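Putative oxidoreductase (Bacteroides fragilis NCTC 9343, PDB 3FHL) probably acts as a nucleotide-dependent oxidoreductase of the Gfo/Idh/MocA family, pairing an NAD-binding Rossmann domain with a C-terminal alpha/beta domain. Local coordinates at residues Val147-Thr152 with Ile229-Ser234; Ser151-Tyr156 with Ser181-Gln186. All coordinates share one frame; numbering follows the deposited sequence.

Contact 1 (Val147-Thr152 with Ile229-Ser234); sequences VEYEST and ITLKAS
Y149 O accepts a hydrogen bond from T230 N, one rung of a parallel ladder that joins two central strands of the mixed sheet in the C-terminal alpha/beta domain. The backbone then crosses back, S151 N donating to T230 O at 2.9 Å, and K232 N then donates to S151 O. On the face toward helix 180-191, CD2 of L231 touches both Y149 CE2 (4.0 Å) and S151 CB (3.9 Å). It meets the tyrosine ring at its edge, as does I229 CG2; the same ring packs edge-to-face with F191 of that helix. Apolar I229, L231 and the Y149 ring suit this covered face. The other face is more polar, and beta-branched T230 and T152 fit its extended backbone. E150 CG rests beside T230 CB, while K232 is bent at chi3 (94°), which swings CE out of line. Its NZ reaches a salt bridge with E241 and, across the dimer interface, salt bridges with E148 and E150 of the second subunit; symmetry repeats these for E148 and E150 here. Such paired charges would ease the lysine's burial. A water bridges the strands on this face, held 2.7 Å from both E148 OE2 and T230 OG1.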
loop_
_atom_site.group_PDB
_atom_site.type_symbol
_atom_site.label_atom_id
_atom_site.label_comp_id
_atom_site.label_asym_id
_atom_site.label_seq_id
_atom_site.Cartn_x
_atom_site.Cartn_y
_atom_site.Cartn_z
ATOM N N VAL C 147 -9.504 12.061 3.601
ATOM C CA VAL C 147 -9.499 11.668 2.187
ATOM C C VAL C 147 -8.974 10.258 1.937
ATOM O O VAL C 147 -9.296 9.651 0.913
ATOM C CB VAL C 147 -8.763 12.705 1.284
ATOM C CG1 VAL C 147 -9.341 14.100 1.469
ATOM C CG2 VAL C 147 -7.248 12.719 1.552
ATOM N N GLU C 148 -8.182 9.720 2.867
ATOM C CA GLU C 148 -7.589 8.404 2.660
ATOM C C GLU C 148 -7.398 7.643 3.963
ATOM O O GLU C 148 -7.004 8.223 4.964
ATOM C CB GLU C 148 -6.242 8.520 1.913
ATOM C CG GLU C 148 -5.564 7.166 1.663
ATOM C CD GLU C 148 -4.451 7.202 0.619
ATOM O OE1 GLU C 148 -3.735 8.229 0.535
ATOM O OE2 GLU C 148 -4.295 6.181 -0.098
ATOM N N TYR C 149 -7.668 6.340 3.915
ATOM C CA TYR C 149 -7.586 5.459 5.069
ATOM C C TYR C 149 -6.861 4.209 4.620
ATOM O O TYR C 149 -7.325 3.498 3.716
ATOM C CB TYR C 149 -9.015 5.094 5.505
ATOM C CG TYR C 149 -9.167 4.048 6.593
ATOM C CD1 TYR C 149 -9.140 4.417 7.945
ATOM C CD2 TYR C 149 -9.390 2.706 6.272
ATOM C CE1 TYR C 149 -9.329 3.477 8.940
ATOM C CE2 TYR C 149 -9.570 1.749 7.257
ATOM C CZ TYR C 149 -9.548 2.144 8.594
ATOM O OH TYR C 149 -9.721 1.205 9.571
ATOM N N GLU C 150 -5.729 3.946 5.257
ATOM C CA GLU C 150 -4.946 2.743 4.997
ATOM C C GLU C 150 -4.796 1.969 6.274
ATOM O O GLU C 150 -4.423 2.531 7.309
ATOM C CB GLU C 150 -3.559 3.105 4.478
ATOM C CG GLU C 150 -3.598 3.841 3.135
ATOM C CD GLU C 150 -2.322 4.597 2.842
ATOM O OE1 GLU C 150 -1.218 4.018 2.956
ATOM O OE2 GLU C 150 -2.429 5.782 2.491
ATOM N N SER C 151 -5.059 0.675 6.205
ATOM C CA SER C 151 -4.994 -0.163 7.390
ATOM C C SER C 151 -4.287 -1.458 6.999
ATOM O O SER C 151 -4.712 -2.150 6.081
ATOM C CB SER C 151 -6.427 -0.404 7.926
ATOM O OG SER C 151 -6.485 -1.438 8.896
ATOM N N THR C 152 -3.201 -1.782 7.694
ATOM C CA THR C 152 -2.344 -2.891 7.315
ATOM C C THR C 152 -1.879 -3.710 8.507
ATOM O O THR C 152 -1.468 -3.133 9.507
ATOM C CB THR C 152 -1.044 -2.364 6.616
ATOM O OG1 THR C 152 -1.396 -1.556 5.495
ATOM C CG2 THR C 152 -0.089 -3.512 6.173
ATOM N N ILE C 229 -9.816 3.824 0.326
ATOM C CA ILE C 229 -9.584 2.769 1.320
ATOM C C ILE C 229 -8.615 1.701 0.829
ATOM O O ILE C 229 -8.820 1.106 -0.222
ATOM C CB ILE C 229 -10.913 2.064 1.737
ATOM C CG1 ILE C 229 -11.830 3.021 2.499
ATOM C CG2 ILE C 229 -10.640 0.807 2.577
ATOM C CD1 ILE C 229 -13.037 2.347 3.102
ATOM N N THR C 230 -7.556 1.454 1.598
ATOM C CA THR C 230 -6.666 0.324 1.315
ATOM C C THR C 230 -6.535 -0.544 2.552
ATOM O O THR C 230 -6.149 -0.055 3.619
ATOM C CB THR C 230 -5.240 0.774 0.909
ATOM O OG1 THR C 230 -5.314 1.751 -0.121
ATOM C CG2 THR C 230 -4.437 -0.394 0.390
ATOM N N LEU C 231 -6.831 -1.833 2.407
ATOM C CA LEU C 231 -6.609 -2.813 3.475
ATOM C C LEU C 231 -5.567 -3.834 3.025
ATOM O O LEU C 231 -5.646 -4.371 1.917
ATOM C CB LEU C 231 -7.930 -3.506 3.860
ATOM C CG LEU C 231 -9.154 -2.584 4.011
ATOM C CD1 LEU C 231 -10.425 -3.402 4.164
ATOM C CD2 LEU C 231 -8.981 -1.652 5.221
ATOM N N LYS C 232 -4.587 -4.102 3.877
ATOM C CA LYS C 232 -3.459 -4.936 3.483
ATOM C C LYS C 232 -2.981 -5.818 4.605
ATOM O O LYS C 232 -3.045 -5.429 5.766
ATOM C CB LYS C 232 -2.263 -4.058 3.117
ATOM C CG LYS C 232 -2.112 -3.688 1.688
ATOM C CD LYS C 232 -0.792 -2.925 1.471
ATOM C CE LYS C 232 0.340 -3.838 1.043
ATOM N NZ LYS C 232 1.493 -3.007 0.529
ATOM N N ALA C 233 -2.454 -6.982 4.245
ATOM C CA ALA C 233 -1.656 -7.778 5.181
ATOM C C ALA C 233 -0.681 -8.647 4.425
ATOM O O ALA C 233 -0.941 -9.017 3.285
ATOM C CB ALA C 233 -2.531 -8.644 6.082
ATOM N N SER C 234 0.430 -8.995 5.074
ATOM C CA SER C 234 1.457 -9.800 4.436
ATOM C C SER C 234 2.311 -10.455 5.500
ATOM O O SER C 234 2.534 -9.875 6.561
ATOM C CB SER C 234 2.345 -8.928 3.530
ATOM O OG SER C 234 3.368 -9.703 2.906
HETATM O O HOH W 1 -6.173 4.229 0.306
HETATM O O HOH W 2 -3.274 -0.535 3.423
#

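Contact 2 (Ser151-Tyr156 with Ser181-Gln186); sequences STFARY and SHLIDQ
H182 meets F153 at the start of this helix-on-sheet packing, its CB lying 4.4 Å from F153 CE2, at the edge of the phenyl ring and near its plane. One residue on, L183 carries most of the contact. Its CG is anti to the carbonyl carbon (chi1 -58°), and the branched end divides its work: CD1 lies 3.7 Å from S151 O, over the strand backbone, while CD2 approaches F153 CE2 to 3.5 Å and S151 OG to 3.4 Å. A leucine suits this place because its two methyls can meet backbone and ring together. L183 O accepts a hydrogen bond from a water that itself accepts one from S151 OG at 2.8 Å. The same water donates to Q186 OE1 (2.9 Å), one turn further along, so serine and glutamine are linked through solvent. Outside the pair, R243 bonds S151 OG and makes a cation-pi contact with F153, and Q186 NE2 is held by R125 O. The helix segment runs nearly antiparallel to the strand (164°); helix 180-191 also packs on the sheet through I184 against L231 of strand 228-234, and S181, I184 and D185 touch helix 328-347.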
loop_
_atom_site.group_PDB
_atom_site.type_symbol
_atom_site.label_atom_id
_atom_site.label_comp_id
_atom_site.label_asym_id
_atom_site.label_seq_id
_atom_site.Cartn_x
_atom_site.Cartn_y
_atom_site.Cartn_z
ATOM N N SER C 151 -5.059 0.675 6.205
ATOM C CA SER C 151 -4.994 -0.163 7.390
ATOM C C SER C 151 -4.287 -1.458 6.999
ATOM O O SER C 151 -4.712 -2.150 6.081
ATOM C CB SER C 151 -6.427 -0.404 7.926
ATOM O OG SER C 151 -6.485 -1.438 8.896
ATOM N N THR C 152 -3.201 -1.782 7.694
ATOM C CA THR C 152 -2.344 -2.891 7.315
ATOM C C THR C 152 -1.879 -3.710 8.507
ATOM O O THR C 152 -1.468 -3.133 9.507
ATOM C CB THR C 152 -1.044 -2.364 6.616
ATOM O OG1 THR C 152 -1.396 -1.556 5.495
ATOM C CG2 THR C 152 -0.089 -3.512 6.173
ATOM N N PHE C 153 -1.939 -5.040 8.398
ATOM C CA PHE C 153 -1.211 -5.915 9.322
ATOM C C PHE C 153 0.084 -6.447 8.706
ATOM O O PHE C 153 0.081 -7.385 7.900
ATOM C CB PHE C 153 -2.065 -7.100 9.788
ATOM C CG PHE C 153 -2.967 -6.800 10.952
ATOM C CD1 PHE C 153 -2.478 -6.169 12.098
ATOM C CD2 PHE C 153 -4.308 -7.189 10.920
ATOM C CE1 PHE C 153 -3.316 -5.910 13.180
ATOM C CE2 PHE C 153 -5.155 -6.930 12.002
ATOM C CZ PHE C 153 -4.659 -6.291 13.128
ATOM N N ALA C 154 1.196 -5.850 9.117
ATOM C CA ALA C 154 2.510 -6.215 8.637
ATOM C C ALA C 154 3.107 -7.305 9.514
ATOM O O ALA C 154 3.207 -7.159 10.737
ATOM C CB ALA C 154 3.389 -4.996 8.637
ATOM N N ARG C 155 3.491 -8.410 8.896
ATOM C CA ARG C 155 4.132 -9.492 9.636
ATOM C C ARG C 155 5.355 -9.973 8.868
ATOM O O ARG C 155 5.508 -9.676 7.693
ATOM C CB ARG C 155 3.146 -10.651 9.849
ATOM C CG ARG C 155 1.943 -10.299 10.730
ATOM C CD ARG C 155 1.254 -11.542 11.278
ATOM N NE ARG C 155 0.274 -11.213 12.315
ATOM C CZ ARG C 155 -0.627 -12.061 12.809
ATOM N NH1 ARG C 155 -0.698 -13.312 12.359
ATOM N NH2 ARG C 155 -1.468 -11.649 13.751
ATOM N N TYR C 156 6.227 -10.713 9.540
ATOM C CA TYR C 156 7.365 -11.307 8.878
ATOM C C TYR C 156 7.614 -12.707 9.417
ATOM O O TYR C 156 8.157 -12.868 10.507
ATOM C CB TYR C 156 8.633 -10.428 8.988
ATOM C CG TYR C 156 9.814 -11.043 8.259
ATOM C CD1 TYR C 156 9.861 -11.063 6.862
ATOM C CD2 TYR C 156 10.855 -11.655 8.961
ATOM C CE1 TYR C 156 10.920 -11.655 6.191
ATOM C CE2 TYR C 156 11.908 -12.263 8.303
ATOM C CZ TYR C 156 11.937 -12.256 6.912
ATOM O OH TYR C 156 12.976 -12.852 6.241
ATOM N N SER C 181 -10.642 -10.248 7.837
ATOM C CA SER C 181 -11.913 -10.105 8.559
ATOM C C SER C 181 -11.858 -8.940 9.548
ATOM O O SER C 181 -12.736 -8.087 9.530
ATOM C CB SER C 181 -12.321 -11.401 9.276
ATOM O OG SER C 181 -11.308 -11.821 10.181
ATOM N N HIS C 182 -10.801 -8.871 10.358
ATOM C CA HIS C 182 -10.656 -7.776 11.327
ATOM C C HIS C 182 -10.584 -6.395 10.673
ATOM O O HIS C 182 -11.197 -5.447 11.158
ATOM C CB HIS C 182 -9.414 -7.966 12.214
ATOM C CG HIS C 182 -9.424 -9.223 13.023
ATOM N ND1 HIS C 182 -10.246 -9.401 14.113
ATOM C CD2 HIS C 182 -8.674 -10.347 12.929
ATOM C CE1 HIS C 182 -10.021 -10.590 14.639
ATOM N NE2 HIS C 182 -9.069 -11.182 13.941
ATOM N N LEU C 183 -9.836 -6.284 9.576
ATOM C CA LEU C 183 -9.613 -4.990 8.922
ATOM C C LEU C 183 -10.847 -4.512 8.190
ATOM O O LEU C 183 -11.141 -3.320 8.184
ATOM C CB LEU C 183 -8.431 -5.065 7.929
ATOM C CG LEU C 183 -7.075 -5.507 8.511
ATOM C CD1 LEU C 183 -5.975 -5.324 7.495
ATOM C CD2 LEU C 183 -6.720 -4.723 9.794
ATOM N N ILE C 184 -11.509 -5.440 7.504
ATOM C CA ILE C 184 -12.752 -5.151 6.803
ATOM C C ILE C 184 -13.849 -4.730 7.792
ATOM O O ILE C 184 -14.529 -3.731 7.568
ATOM C CB ILE C 184 -13.235 -6.357 5.963
ATOM C CG1 ILE C 184 -12.276 -6.624 4.791
ATOM C CG2 ILE C 184 -14.613 -6.064 5.409
ATOM C CD1 ILE C 184 -12.316 -8.040 4.238
ATOM N N ASP C 185 -14.004 -5.488 8.881
ATOM C CA ASP C 185 -14.963 -5.108 9.936
ATOM C C ASP C 185 -14.797 -3.663 10.410
ATOM O O ASP C 185 -15.760 -2.887 10.419
ATOM C CB ASP C 185 -14.876 -6.063 11.123
ATOM C CG ASP C 185 -15.837 -5.685 12.242
ATOM O OD1 ASP C 185 -17.079 -5.684 12.005
ATOM O OD2 ASP C 185 -15.340 -5.387 13.354
ATOM N N GLN C 186 -13.560 -3.301 10.741
ATOM C CA GLN C 186 -13.215 -1.935 11.117
ATOM C C GLN C 186 -13.569 -0.928 10.041
ATOM O O GLN C 186 -14.130 0.123 10.356
ATOM C CB GLN C 186 -11.723 -1.829 11.445
ATOM C CG GLN C 186 -11.288 -2.482 12.779
ATOM C CD GLN C 186 -9.775 -2.455 12.956
ATOM O OE1 GLN C 186 -9.045 -2.190 12.004
ATOM N NE2 GLN C 186 -9.296 -2.729 14.176
HETATM O O HOH W 3 -9.257 -1.472 9.205
#

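Strand 146-154 comes first in the chain and serves both contacts, which share S151 and T152. From its end the chain runs through a partly unmodelled loop to helix 180-191, where contact 2 closes the shorter loop, its segments 25 residues apart at the nearest ends. It then forms strands 194-202 and 213-221 before strand 228-234, where contact 1 closes the longer one, 77 residues apart. The helix of contact 2 thus falls within the span of contact 1, so strand 146-154, helix 180-191 and strand 228-234 are tied together, the helix lying against the strands. The two meet directly where K232 O probably accepts a hydrogen bond from F153 N, with L183 CD1 packed 3.4 Å from that same K232 O.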